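Local atomic coordinates of carboxyvinyl-carboxyphosphonate phosphorylmutase (PDB entry 4IQD), a protein that is a TIM-barrel protein of the phosphoenolpyruvate phosphomutase family that holds pyruvic acid in a pocket of its barrel. Residues 54-59 with 242-247; 92-97 with 116-121; 122-127 with 163-168. All blocks are in the same frame, centred on the assembly; numbering follows the deposited sequence.

In the fold
Contacts 2 and 3 each pair neighbouring parallel strands of one barrel, whereas contact 1 joins the ends of strands 53-55 and 239-242 and the chain that follows them. Contacts 1 and 2, with centres 13 Å apart, join where Leu-55 N probably bonds to Leu-93 O (3.0 Å). Contacts 2 and 3, 14 Å apart, share strand 120-124, and Val-94 O meets Gln-122 N at 2.8 Å. Contacts 1 and 3 have centres 17 Å apart, yet Tyr-54 OH reaches Gln-122 OE1 at 2.6 Å. One pyruvic acid draws on all three: Tyr-54, Ser-56, Ala-58, Pro-243 and Val-244 from contact 1, Asp-95 from contact 2 and Arg-165 from contact 3.

Contact 1: residues 54-59 with 242-247; sequences YLSGAA and YPVTSL. With PYR (pyruvic acid), chain C.
Pro-243 CB lies 3.6 Å from Tyr-54 CE2, approaching the ring obliquely. CG of Tyr-54 is anti to the backbone N (chi1 -174°), and it is CD2 and CE2 of the ring that meet the proline; the hydroxyl bonds to Gln-122, while pyruvic acid OXT lies at the ring edge near its plane. The same proline CB borders the ligand, 3.5 Å from pyruvic acid O, and also touches CB of Ser-56. One step on, Val-244 divides its two methyls. CG2, anti to the carbonyl carbon, rests 4.0 Å from Ala-58 CB and 3.5 Å from pyruvic acid O; CG1, anti to the backbone N (chi1 -164°), turns to Ala-59 CB at 4.2 Å. The geometry belongs to the C-terminal mouth of a TIM barrel, where the chain leaving strand 239-242 faces the start of helix 57-63, the helix that follows strand 53-55. Ser-56 is the N-cap of that helix. Its OG accepts from Ala-59 N over 2.8 Å in an almost straight bond (177°) and donates to pyruvic acid O at 2.9 Å, so one hydroxyl caps the helix and grips the ligand. The two bonds together hold the hydroxyl, while the methyls of Ala-58 and Val-244 and CB of Pro-243 pack about the ligand oxygen that it binds. Helix 245-264 then brings in Leu-247, whose CD1 lies 3.4 Å from Ala-59 O. Leu-247 also packs on Ala-62 and Ser-63 of helix 57-63 and on Gln-275 of the second subunit.

Contact 2: residues 92-97 with 116-121; sequences VLVDID and AKVAAV
Val-94 and Ala-120 make the firm backbone bond between strands 92-95 and 120-124, with Val-94 N 2.9 Å from Ala-120 O and an angle of 163° at the hydrogen. The two parallel strands are the ends of a beta-alpha-beta unit of the TIM barrel, the crossover being helix 103-115, which closes in a Schellman motif at Lys-117. Further toward the start of the strand the bonding weakens: Val-92 O is shared by Ala-119 N and Ala-120 N, each at 3.3 Å, and both bonds are weak. Supporting C-H...O contacts run from Leu-93 CA to Ala-120 O and from Val-121 CA to Val-94 O.

The apolar contacts fall on two faces. On the face carrying Leu-93 and Ala-120, Leu-93 CD1 touches Ala-120 CB at 3.7 Å, and Phe-21 of helix 14-26 packs on that alanine. The face of Val-94 and Val-121 looks to helices 74-88 and 103-115. There Val-94 crosses Val-118 at about a right angle, CG2 to CG1 at 3.7 Å, and Ile-96 CG2, anti to its carbonyl carbon, meets Val-121 CG1 at 3.8 Å.

Within segment 92-97, Asp-95 OD1 accepts from Asp-97 N in an Asx turn, the donor standing above the carboxylate plane; Asp-95 also lines the pyruvic acid pocket. Finally, one water joins the segments, accepting from Val-92 N at 2.9 Å and donating to Lys-117 O at 2.8 Å.

Contact 3: residues 122-127 with 163-168; sequences QIEDQQ and VARTDA
Arg-165 and Glu-124 lie side by side and point the same way from the sheet, with the carboxylate and guanidinium planes 67° apart. Between these two side chains the nearest approach is Glu-124 OE2 to Arg-165 CD, 3.5 Å, the arginine chain staying extended to NE as it runs alongside. Glu-124 OE2 is 4.1 Å from Arg-165 NE and well out of the guanidinium plane; no N-H points at it, and any attraction is probably only that of nearby charges. Gln-122 approaches obliquely instead: its NE2 lies at the guanidinium edge, in plane, 3.8 Å from Arg-165 NH1, a contact of two donors and not a hydrogen bond, while its OE1 is taken by Tyr-54. Asp-167, in the loop just past the arginine's strand, forms a salt bridge with it, OD2 to Arg-165 NE at 3.1 Å, and Gln-126 CG rests against that same OD2. Asp-125 turns across to Thr-166 and the start of that loop. Its OD2 accepts from Thr-166 OG1 at 2.7 Å, on the syn side, and is also hydrogen-bonded to Tyr-184 OH of helix 174-187; its OD1 uses the syn lone pair for Asp-167 N at 3.2 Å. Thr-166 OG1 itself accepts from Ala-168 N in an ST turn. The backbone ladder runs through Ile-123 N to Val-163 O, Arg-165 N to Ile-123 O (2.7 Å) and Asp-125 N to Arg-165 O. The segments lie on the two strands of a beta-alpha-beta unit of the TIM barrel, with helix 143-156 as crossover. Strand 92-95 flanks one side and strand 191-194 the other; Arg-165 bonds weakly to pyruvic acid and bridges to Glu-195 just past that strand, and helix 174-187 packs against Ala-164 and Thr-166.

Contact 1: residues 54-59 with 242-247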
loop_
_atom_site.group_PDB
_atom_site.type_symbol
_atom_site.label_atom_id
_atom_site.label_comp_id
_atom_site.label_asym_id
_atom_site.label_seq_id
_atom_site.Cartn_x
_atom_site.Cartn_y
_atom_site.Cartn_z
ATOM N N TYR A 54 -1.513 6.803 -12.556
ATOM C CA TYR A 54 -2.422 5.752 -12.978
ATOM C C TYR A 54 -2.711 4.797 -11.832
ATOM O O TYR A 54 -1.807 4.367 -11.124
ATOM C CB TYR A 54 -1.813 4.986 -14.155
ATOM C CG TYR A 54 -2.719 3.953 -14.787
ATOM C CD1 TYR A 54 -3.823 4.335 -15.541
ATOM C CD2 TYR A 54 -2.455 2.596 -14.659
ATOM C CE1 TYR A 54 -4.647 3.393 -16.134
ATOM C CE2 TYR A 54 -3.272 1.650 -15.253
ATOM C CZ TYR A 54 -4.368 2.051 -15.985
ATOM O OH TYR A 54 -5.185 1.110 -16.575
ATOM N N LEU A 55 -3.984 4.479 -11.645
ATOM C CA LEU A 55 -4.364 3.454 -10.692
ATOM C C LEU A 55 -4.888 2.239 -11.442
ATOM O O LEU A 55 -5.988 2.267 -11.990
ATOM C CB LEU A 55 -5.420 3.977 -9.727
ATOM C CG LEU A 55 -5.803 3.012 -8.607
ATOM C CD1 LEU A 55 -4.589 2.678 -7.754
ATOM C CD2 LEU A 55 -6.919 3.595 -7.758
ATOM N N SER A 56 -4.090 1.178 -11.479
ATOM C CA SER A 56 -4.463 -0.034 -12.200
ATOM C C SER A 56 -5.124 -1.041 -11.274
ATOM O O SER A 56 -4.716 -1.196 -10.125
ATOM C CB SER A 56 -3.236 -0.668 -12.849
ATOM O OG SER A 56 -2.927 -1.914 -12.251
ATOM N N GLY A 57 -6.141 -1.728 -11.780
ATOM C CA GLY A 57 -6.824 -2.745 -11.002
ATOM C C GLY A 57 -5.851 -3.833 -10.606
ATOM O O GLY A 57 -5.899 -4.359 -9.494
ATOM N N ALA A 58 -4.951 -4.153 -11.528
ATOM C CA ALA A 58 -3.949 -5.186 -11.314
ATOM C C ALA A 58 -3.101 -4.881 -10.088
ATOM O O ALA A 58 -3.026 -5.685 -9.160
ATOM C CB ALA A 58 -3.069 -5.325 -12.542
ATOM N N ALA A 59 -2.470 -3.713 -10.092
ATOM C CA ALA A 59 -1.594 -3.319 -8.997
ATOM C C ALA A 59 -2.365 -3.144 -7.697
ATOM O O ALA A 59 -1.885 -3.519 -6.625
ATOM C CB ALA A 59 -0.851 -2.047 -9.346
ATOM N N TYR A 242 2.523 3.058 -17.311
ATOM C CA TYR A 242 3.397 2.040 -16.747
ATOM C C TYR A 242 2.696 1.536 -15.489
ATOM O O TYR A 242 3.063 1.901 -14.373
ATOM C CB TYR A 242 4.773 2.637 -16.425
ATOM C CG TYR A 242 5.405 3.369 -17.595
ATOM C CD1 TYR A 242 6.304 2.729 -18.439
ATOM C CD2 TYR A 242 5.094 4.698 -17.861
ATOM C CE1 TYR A 242 6.877 3.390 -19.512
ATOM C CE2 TYR A 242 5.661 5.366 -18.933
ATOM C CZ TYR A 242 6.550 4.707 -19.753
ATOM O OH TYR A 242 7.116 5.368 -20.817
ATOM N N PRO A 243 1.669 0.692 -15.680
ATOM C CA PRO A 243 0.606 0.409 -14.708
ATOM C C PRO A 243 1.032 -0.316 -13.441
ATOM O O PRO A 243 0.571 0.039 -12.357
ATOM C CB PRO A 243 -0.356 -0.495 -15.495
ATOM C CG PRO A 243 0.010 -0.323 -16.919
ATOM C CD PRO A 243 1.472 -0.064 -16.926
ATOM N N VAL A 244 1.876 -1.330 -13.572
ATOM C CA VAL A 244 2.101 -2.251 -12.464
ATOM C C VAL A 244 3.542 -2.206 -11.959
ATOM O O VAL A 244 3.897 -2.862 -10.979
ATOM C CB VAL A 244 1.728 -3.681 -12.888
ATOM C CG1 VAL A 244 1.565 -4.584 -11.680
ATOM C CG2 VAL A 244 0.440 -3.661 -13.686
ATOM N N THR A 245 4.358 -1.403 -12.629
ATOM C CA THR A 245 5.782 -1.323 -12.351
ATOM C C THR A 245 6.083 -1.054 -10.878
ATOM O O THR A 245 6.968 -1.679 -10.302
ATOM C CB THR A 245 6.434 -0.217 -13.192
ATOM O OG1 THR A 245 5.905 -0.251 -14.521
ATOM C CG2 THR A 245 7.932 -0.403 -13.238
ATOM N N SER A 246 5.332 -0.139 -10.275
ATOM C CA SER A 246 5.557 0.244 -8.882
ATOM C C SER A 246 5.465 -0.948 -7.934
ATOM O O SER A 246 6.255 -1.067 -7.003
ATOM C CB SER A 246 4.568 1.332 -8.453
ATOM O OG SER A 246 3.244 0.833 -8.418
ATOM N N LEU A 247 4.508 -1.834 -8.181
ATOM C CA LEU A 247 4.310 -2.998 -7.327
ATOM C C LEU A 247 5.305 -4.108 -7.647
ATOM O O LEU A 247 5.720 -4.852 -6.758
ATOM C CB LEU A 247 2.871 -3.510 -7.438
ATOM C CG LEU A 247 2.536 -4.777 -6.649
ATOM C CD1 LEU A 247 1.252 -4.601 -5.858
ATOM C CD2 LEU A 247 2.428 -5.970 -7.586
HETATM C C PYR C . -3.531 -3.094 -16.025
HETATM O O PYR C . -2.765 -2.922 -14.978
HETATM O OXT PYR C . -4.615 -2.367 -16.152
HETATM C CA PYR C . -3.186 -4.052 -16.979
HETATM O O3 PYR C . -3.984 -4.313 -17.984
HETATM C CB PYR C . -1.883 -4.789 -16.863
#

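Contact 2: residues 92-97 with 116-121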
loop_
_atom_site.group_PDB
_atom_site.type_symbol
_atom_site.label_atom_id
_atom_site.label_comp_id
_atom_site.label_asym_id
_atom_site.label_seq_id
_atom_site.Cartn_x
_atom_site.Cartn_y
_atom_site.Cartn_z
ATOM N N VAL A 92 -5.311 11.909 -11.939
ATOM C CA VAL A 92 -5.170 10.468 -11.852
ATOM C C VAL A 92 -6.193 9.770 -12.734
ATOM O O VAL A 92 -7.392 10.016 -12.621
ATOM C CB VAL A 92 -5.321 9.980 -10.402
ATOM C CG1 VAL A 92 -5.347 8.464 -10.350
ATOM C CG2 VAL A 92 -4.190 10.527 -9.545
ATOM N N LEU A 93 -5.696 8.918 -13.624
ATOM C CA LEU A 93 -6.533 8.056 -14.445
ATOM C C LEU A 93 -6.749 6.734 -13.728
ATOM O O LEU A 93 -5.795 6.029 -13.393
ATOM C CB LEU A 93 -5.877 7.818 -15.805
ATOM C CG LEU A 93 -6.421 6.713 -16.709
ATOM C CD1 LEU A 93 -7.847 6.998 -17.165
ATOM C CD2 LEU A 93 -5.501 6.544 -17.902
ATOM N N VAL A 94 -8.009 6.403 -13.493
ATOM C CA VAL A 94 -8.348 5.208 -12.745
ATOM C C VAL A 94 -8.981 4.145 -13.626
ATOM O O VAL A 94 -9.982 4.387 -14.292
ATOM C CB VAL A 94 -9.304 5.535 -11.595
ATOM C CG1 VAL A 94 -9.764 4.261 -10.912
ATOM C CG2 VAL A 94 -8.630 6.471 -10.610
ATOM N N ASP A 95 -8.376 2.964 -13.622
ATOM C CA ASP A 95 -8.942 1.805 -14.285
ATOM C C ASP A 95 -10.175 1.349 -13.518
ATOM O O ASP A 95 -10.064 0.801 -12.422
ATOM C CB ASP A 95 -7.905 0.682 -14.335
ATOM C CG ASP A 95 -8.457 -0.608 -14.920
ATOM O OD1 ASP A 95 -9.509 -0.569 -15.594
ATOM O OD2 ASP A 95 -7.826 -1.668 -14.717
ATOM N N ILE A 96 -11.351 1.570 -14.094
ATOM C CA ILE A 96 -12.585 1.146 -13.445
ATOM C C ILE A 96 -13.176 -0.125 -14.056
ATOM O O ILE A 96 -14.368 -0.389 -13.910
ATOM C CB ILE A 96 -13.644 2.268 -13.439
ATOM C CG1 ILE A 96 -14.098 2.599 -14.860
ATOM C CG2 ILE A 96 -13.094 3.508 -12.747
ATOM C CD1 ILE A 96 -15.393 3.376 -14.915
ATOM N N ASP A 97 -12.333 -0.915 -14.714
ATOM C CA ASP A 97 -12.775 -2.141 -15.381
ATOM C C ASP A 97 -13.954 -1.884 -16.317
ATOM O O ASP A 97 -13.823 -1.167 -17.306
ATOM C CB ASP A 97 -13.132 -3.229 -14.361
ATOM C CG ASP A 97 -11.939 -3.676 -13.539
ATOM O OD1 ASP A 97 -10.798 -3.564 -14.031
ATOM O OD2 ASP A 97 -12.144 -4.148 -12.398
ATOM N N ALA A 116 -13.905 11.686 -5.503
ATOM C CA ALA A 116 -12.507 11.467 -5.146
ATOM C C ALA A 116 -11.581 12.428 -5.886
ATOM O O ALA A 116 -10.363 12.377 -5.716
ATOM C CB ALA A 116 -12.107 10.026 -5.424
ATOM N N LYS A 117 -12.175 13.302 -6.696
ATOM C CA LYS A 117 -11.445 14.254 -7.534
ATOM C C LYS A 117 -10.585 13.544 -8.574
ATOM O O LYS A 117 -9.530 14.039 -8.966
ATOM C CB LYS A 117 -10.605 15.219 -6.691
ATOM C CG LYS A 117 -11.410 15.983 -5.654
ATOM C CD LYS A 117 -10.557 16.339 -4.444
ATOM C CE LYS A 117 -9.601 17.475 -4.746
ATOM N NZ LYS A 117 -10.304 18.790 -4.790
ATOM N N VAL A 118 -11.044 12.377 -9.012
ATOM C CA VAL A 118 -10.380 11.660 -10.087
ATOM C C VAL A 118 -10.516 12.470 -11.371
ATOM O O VAL A 118 -11.585 13.003 -11.663
ATOM C CB VAL A 118 -10.988 10.259 -10.282
ATOM C CG1 VAL A 118 -10.403 9.586 -11.493
ATOM C CG2 VAL A 118 -10.756 9.411 -9.045
ATOM N N ALA A 119 -9.424 12.574 -12.122
ATOM C CA ALA A 119 -9.415 13.349 -13.358
ATOM C C ALA A 119 -9.971 12.581 -14.557
ATOM O O ALA A 119 -10.598 13.171 -15.433
ATOM C CB ALA A 119 -8.013 13.847 -13.657
ATOM N N ALA A 120 -9.736 11.270 -14.592
ATOM C CA ALA A 120 -10.140 10.438 -15.726
ATOM C C ALA A 120 -10.365 8.985 -15.321
ATOM O O ALA A 120 -9.810 8.517 -14.332
ATOM C CB ALA A 120 -9.099 10.511 -16.830
ATOM N N VAL A 121 -11.178 8.274 -16.098
ATOM C CA VAL A 121 -11.434 6.860 -15.846
ATOM C C VAL A 121 -11.290 6.027 -17.109
ATOM O O VAL A 121 -11.589 6.490 -18.210
ATOM C CB VAL A 121 -12.840 6.622 -15.259
ATOM C CG1 VAL A 121 -12.913 7.121 -13.820
ATOM C CG2 VAL A 121 -13.908 7.280 -16.129
HETATM O O HOH W 1 -7.153 13.348 -10.164
#

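Contact 3: residues 122-127 with 163-168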
loop_
_atom_site.group_PDB
_atom_site.type_symbol
_atom_site.label_atom_id
_atom_site.label_comp_id
_atom_site.label_asym_id
_atom_site.label_seq_id
_atom_site.Cartn_x
_atom_site.Cartn_y
_atom_site.Cartn_z
ATOM N N GLN A 122 -10.828 4.793 -16.933
ATOM C CA GLN A 122 -10.676 3.858 -18.036
ATOM C C GLN A 122 -11.685 2.734 -17.918
ATOM O O GLN A 122 -11.679 1.984 -16.946
ATOM C CB GLN A 122 -9.271 3.269 -18.056
ATOM C CG GLN A 122 -9.136 2.063 -18.965
ATOM C CD GLN A 122 -7.934 1.209 -18.623
ATOM O OE1 GLN A 122 -6.819 1.710 -18.486
ATOM N NE2 GLN A 122 -8.156 -0.091 -18.479
ATOM N N ILE A 123 -12.546 2.621 -18.921
ATOM C CA ILE A 123 -13.573 1.594 -18.940
ATOM C C ILE A 123 -13.366 0.711 -20.168
ATOM O O ILE A 123 -12.935 1.190 -21.216
ATOM C CB ILE A 123 -14.985 2.222 -18.932
ATOM C CG1 ILE A 123 -16.064 1.158 -18.739
ATOM C CG2 ILE A 123 -15.241 3.017 -20.200
ATOM C CD1 ILE A 123 -17.461 1.726 -18.773
ATOM N N GLU A 124 -13.654 -0.580 -20.032
ATOM C CA GLU A 124 -13.338 -1.546 -21.079
ATOM C C GLU A 124 -14.550 -2.327 -21.577
ATOM O O GLU A 124 -15.571 -2.414 -20.894
ATOM C CB GLU A 124 -12.260 -2.516 -20.593
ATOM C CG GLU A 124 -12.700 -3.429 -19.463
ATOM C CD GLU A 124 -11.529 -4.119 -18.787
ATOM O OE1 GLU A 124 -11.702 -5.255 -18.297
ATOM O OE2 GLU A 124 -10.432 -3.523 -18.739
ATOM N N ASP A 125 -14.421 -2.898 -22.773
ATOM C CA ASP A 125 -15.500 -3.672 -23.383
ATOM C C ASP A 125 -15.406 -5.168 -23.094
ATOM O O ASP A 125 -16.139 -5.963 -23.675
ATOM C CB ASP A 125 -15.587 -3.424 -24.895
ATOM C CG ASP A 125 -14.286 -3.725 -25.629
ATOM O OD1 ASP A 125 -13.319 -4.197 -24.997
ATOM O OD2 ASP A 125 -14.241 -3.492 -26.856
ATOM N N GLN A 126 -14.502 -5.546 -22.198
ATOM C CA GLN A 126 -14.427 -6.926 -21.746
ATOM C C GLN A 126 -15.738 -7.286 -21.078
ATOM O O GLN A 126 -16.415 -6.424 -20.522
ATOM C CB GLN A 126 -13.270 -7.112 -20.766
ATOM C CG GLN A 126 -11.943 -7.447 -21.421
ATOM C CD GLN A 126 -11.681 -8.940 -21.470
ATOM O OE1 GLN A 126 -12.422 -9.731 -20.886
ATOM N NE2 GLN A 126 -10.619 -9.333 -22.165
ATOM N N GLN A 127 -16.107 -8.558 -21.144
ATOM C CA GLN A 127 -17.355 -9.001 -20.547
ATOM C C GLN A 127 -17.066 -9.631 -19.195
ATOM O O GLN A 127 -16.325 -10.606 -19.101
ATOM C CB GLN A 127 -18.074 -9.980 -21.475
ATOM C CG GLN A 127 -19.569 -10.086 -21.230
ATOM C CD GLN A 127 -19.926 -11.229 -20.312
ATOM O OE1 GLN A 127 -20.006 -12.380 -20.741
ATOM N NE2 GLN A 127 -20.141 -10.922 -19.037
ATOM N N VAL A 163 -11.331 7.507 -20.935
ATOM C CA VAL A 163 -10.517 6.665 -21.794
ATOM C C VAL A 163 -11.217 5.323 -21.959
ATOM O O VAL A 163 -11.586 4.686 -20.976
ATOM C CB VAL A 163 -9.109 6.452 -21.207
ATOM C CG1 VAL A 163 -8.335 5.440 -22.035
ATOM C CG2 VAL A 163 -8.361 7.775 -21.130
ATOM N N ALA A 164 -11.419 4.902 -23.205
ATOM C CA ALA A 164 -12.094 3.639 -23.476
ATOM C C ALA A 164 -11.122 2.562 -23.951
ATOM O O ALA A 164 -10.397 2.751 -24.927
ATOM C CB ALA A 164 -13.210 3.837 -24.492
ATOM N N ARG A 165 -11.112 1.431 -23.256
ATOM C CA ARG A 165 -10.245 0.323 -23.625
ATOM C C ARG A 165 -11.001 -0.713 -24.438
ATOM O O ARG A 165 -12.137 -1.053 -24.122
ATOM C CB ARG A 165 -9.662 -0.344 -22.382
ATOM C CG ARG A 165 -8.765 -1.524 -22.702
ATOM C CD ARG A 165 -8.594 -2.434 -21.507
ATOM N NE ARG A 165 -7.690 -3.539 -21.796
ATOM C CZ ARG A 165 -6.623 -3.836 -21.065
ATOM N NH1 ARG A 165 -6.331 -3.114 -19.993
ATOM N NH2 ARG A 165 -5.852 -4.861 -21.400
ATOM N N THR A 166 -10.370 -1.217 -25.491
ATOM C CA THR A 166 -10.965 -2.297 -26.264
ATOM C C THR A 166 -9.973 -3.441 -26.462
ATOM O O THR A 166 -8.811 -3.221 -26.798
ATOM C CB THR A 166 -11.533 -1.799 -27.617
ATOM O OG1 THR A 166 -12.064 -2.906 -28.352
ATOM C CG2 THR A 166 -10.459 -1.107 -28.443
ATOM N N ASP A 167 -10.431 -4.665 -26.221
ATOM C CA ASP A 167 -9.595 -5.843 -26.419
ATOM C C ASP A 167 -9.961 -6.557 -27.711
ATOM O O ASP A 167 -9.695 -7.746 -27.866
ATOM C CB ASP A 167 -9.731 -6.808 -25.239
ATOM C CG ASP A 167 -8.974 -6.342 -24.012
ATOM O OD1 ASP A 167 -7.839 -6.813 -23.800
ATOM O OD2 ASP A 167 -9.514 -5.505 -23.259
ATOM N N ALA A 168 -10.558 -5.812 -28.640
ATOM C CA ALA A 168 -11.127 -6.386 -29.861
ATOM C C ALA A 168 -10.108 -6.810 -30.918
ATOM O O ALA A 168 -10.424 -7.619 -31.783
ATOM C CB ALA A 168 -12.148 -5.432 -30.469
#